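Local coordinates for leucine--tRNA ligase (Agrobacterium radiobacter, PDB 5AH5), which probably attaches leucine to tRNA(Leu) at the expense of ATP, as an aminoacyl-tRNA synthetase of the first structural class, at residues G30-V35 with P519-I524. Sequence-based numbering, arbitrary orientation.
Sequences GKKFYV and PADVYI
D521 OD2 takes the backbone N-H of Y34 at 2.8 Å through its anti lone pair, in a nearly straight bond (174°). The same oxygen receives K32 NZ in a salt bridge of 3.0 Å; the ammonium comes from the syn side, 33° out of the carboxylate plane, the two side chains meeting tip to tip. K32 NZ also makes a weak hydrogen bond to P519 O and another hydrogen bond to I517 O, where helix 511-517 ends. A water donates to both D521 OD1 and K32 O, so both carboxylate oxygens are engaged, which should limit rotation of the group. F33 lies flat against it: ring and carboxylate planes are 6° apart, and D521 CB sits over the F33 ring face in a CH-pi contact, 4.0 Å from the centroid, while F33 CZ touches V522 CG2. On the other side of the strand, A520 CB packs over one face of the Y34 ring, whose hydroxyl bonds to F497 O. These strands, 32-37 and 520-524, are the neighbouring central pair of the parallel sheet in the Rossmann-type catalytic domain of this synthetase class. Between the backbones, Y34 O accepts two weak bonds, from V522 N (3.3 Å) and D521 N, where the chain turns a corner at D521. Beyond it V35 pairs with V522, and V35 CG2 reaches V522 CG1 at 4.2 Å on the face covered by L60 of helix 48-66. Y523 points away from strand 32-35 and touches the bound leucyl-sulfamoyl adenosine.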
loop_
_atom_site.group_PDB
_atom_site.type_symbol
_atom_site.label_atom_id
_atom_site.label_comp_id
_atom_site.label_asym_id
_atom_site.label_seq_id
_atom_site.Cartn_x
_atom_site.Cartn_y
_atom_site.Cartn_z
ATOM N N GLY B 30 27.125 -4.052 1.118
ATOM C CA GLY B 30 26.070 -4.899 0.497
ATOM C C GLY B 30 25.085 -4.117 -0.365
ATOM O O GLY B 30 24.811 -2.927 -0.125
ATOM N N LYS B 31 24.548 -4.764 -1.365
ATOM C CA LYS B 31 23.568 -4.141 -2.217
ATOM C C LYS B 31 22.363 -3.713 -1.337
ATOM O O LYS B 31 22.041 -4.367 -0.365
ATOM C CB LYS B 31 23.117 -5.132 -3.276
ATOM C CG LYS B 31 22.330 -4.481 -4.393
ATOM C CD LYS B 31 21.888 -5.540 -5.369
ATOM C CE LYS B 31 20.984 -4.941 -6.401
ATOM N NZ LYS B 31 20.664 -5.989 -7.402
ATOM N N LYS B 32 21.771 -2.599 -1.679
ATOM C CA LYS B 32 20.800 -1.935 -0.794
ATOM C C LYS B 32 19.483 -2.682 -0.972
ATOM O O LYS B 32 19.152 -3.163 -2.061
ATOM C CB LYS B 32 20.625 -0.475 -1.176
ATOM C CG LYS B 32 19.900 -0.197 -2.525
ATOM C CD LYS B 32 18.363 -0.050 -2.340
ATOM C CE LYS B 32 17.681 0.412 -3.615
ATOM N NZ LYS B 32 16.205 0.411 -3.409
ATOM N N PHE B 33 18.720 -2.744 0.082
ATOM C CA PHE B 33 17.356 -3.225 -0.014
ATOM C C PHE B 33 16.508 -2.508 1.039
ATOM O O PHE B 33 16.814 -2.561 2.177
ATOM C CB PHE B 33 17.315 -4.714 0.250
ATOM C CG PHE B 33 16.043 -5.362 -0.236
ATOM C CD1 PHE B 33 15.844 -5.606 -1.582
ATOM C CD2 PHE B 33 15.058 -5.732 0.647
ATOM C CE1 PHE B 33 14.662 -6.194 -2.028
ATOM C CE2 PHE B 33 13.886 -6.342 0.188
ATOM C CZ PHE B 33 13.669 -6.560 -1.121
ATOM N N TYR B 34 15.431 -1.912 0.614
ATOM C CA TYR B 34 14.518 -1.159 1.466
ATOM C C TYR B 34 13.145 -1.847 1.468
ATOM O O TYR B 34 12.418 -1.753 0.521
ATOM C CB TYR B 34 14.391 0.251 0.887
ATOM C CG TYR B 34 13.670 1.318 1.752
ATOM C CD1 TYR B 34 13.278 1.070 3.043
ATOM C CD2 TYR B 34 13.454 2.597 1.247
ATOM C CE1 TYR B 34 12.637 2.051 3.789
ATOM C CE2 TYR B 34 12.829 3.598 1.998
ATOM C CZ TYR B 34 12.464 3.311 3.270
ATOM O OH TYR B 34 11.818 4.260 3.999
ATOM N N VAL B 35 12.818 -2.483 2.553
ATOM C CA VAL B 35 11.518 -3.099 2.716
ATOM C C VAL B 35 10.791 -2.348 3.827
ATOM O O VAL B 35 11.335 -2.177 4.864
ATOM C CB VAL B 35 11.609 -4.587 3.117
ATOM C CG1 VAL B 35 12.670 -4.884 4.149
ATOM C CG2 VAL B 35 10.265 -5.114 3.601
ATOM N N PRO B 519 14.025 4.232 -4.528
ATOM C CA PRO B 519 12.680 3.836 -4.091
ATOM C C PRO B 519 12.614 2.589 -3.245
ATOM O O PRO B 519 13.526 1.774 -3.292
ATOM C CB PRO B 519 11.914 3.644 -5.386
ATOM C CG PRO B 519 12.913 3.621 -6.450
ATOM C CD PRO B 519 14.085 4.417 -5.975
ATOM N N ALA B 520 11.586 2.477 -2.407
ATOM C CA ALA B 520 11.456 1.276 -1.597
ATOM C C ALA B 520 11.305 0.051 -2.530
ATOM O O ALA B 520 10.609 0.104 -3.474
ATOM C CB ALA B 520 10.283 1.364 -0.657
ATOM N N ASP B 521 12.020 -1.001 -2.280
ATOM C CA ASP B 521 11.887 -2.211 -3.111
ATOM C C ASP B 521 10.548 -2.884 -2.863
ATOM O O ASP B 521 9.914 -3.346 -3.785
ATOM C CB ASP B 521 13.014 -3.167 -2.778
ATOM C CG ASP B 521 14.381 -2.545 -3.079
ATOM O OD1 ASP B 521 14.784 -2.549 -4.263
ATOM O OD2 ASP B 521 14.994 -1.974 -2.148
ATOM N N VAL B 522 10.181 -3.026 -1.608
ATOM C CA VAL B 522 8.969 -3.733 -1.230
ATOM C C VAL B 522 8.210 -2.840 -0.230
ATOM O O VAL B 522 8.802 -2.351 0.710
ATOM C CB VAL B 522 9.336 -5.085 -0.640
ATOM C CG1 VAL B 522 8.160 -5.754 -0.016
ATOM C CG2 VAL B 522 9.978 -6.022 -1.736
ATOM N N TYR B 523 6.927 -2.617 -0.500
ATOM C CA TYR B 523 5.985 -1.954 0.398
ATOM C C TYR B 523 4.767 -2.837 0.649
ATOM O O TYR B 523 4.105 -3.247 -0.287
ATOM C CB TYR B 523 5.508 -0.680 -0.233
ATOM C CG TYR B 523 4.853 0.310 0.730
ATOM C CD1 TYR B 523 5.292 0.465 2.050
ATOM C CD2 TYR B 523 3.902 1.186 0.282
ATOM C CE1 TYR B 523 4.757 1.472 2.912
ATOM C CE2 TYR B 523 3.332 2.154 1.143
ATOM C CZ TYR B 523 3.788 2.289 2.463
ATOM O OH TYR B 523 3.264 3.290 3.315
ATOM N N ILE B 524 4.506 -3.131 1.896
ATOM C CA ILE B 524 3.451 -4.049 2.310
ATOM C C ILE B 524 2.374 -3.298 3.080
ATOM O O ILE B 524 2.657 -2.812 4.164
ATOM C CB ILE B 524 4.012 -5.103 3.267
ATOM C CG1 ILE B 524 5.371 -5.684 2.712
ATOM C CG2 ILE B 524 3.006 -6.229 3.452
ATOM C CD1 ILE B 524 6.157 -6.487 3.715
HETATM O O HOH W 1 17.567 -3.626 -4.224
#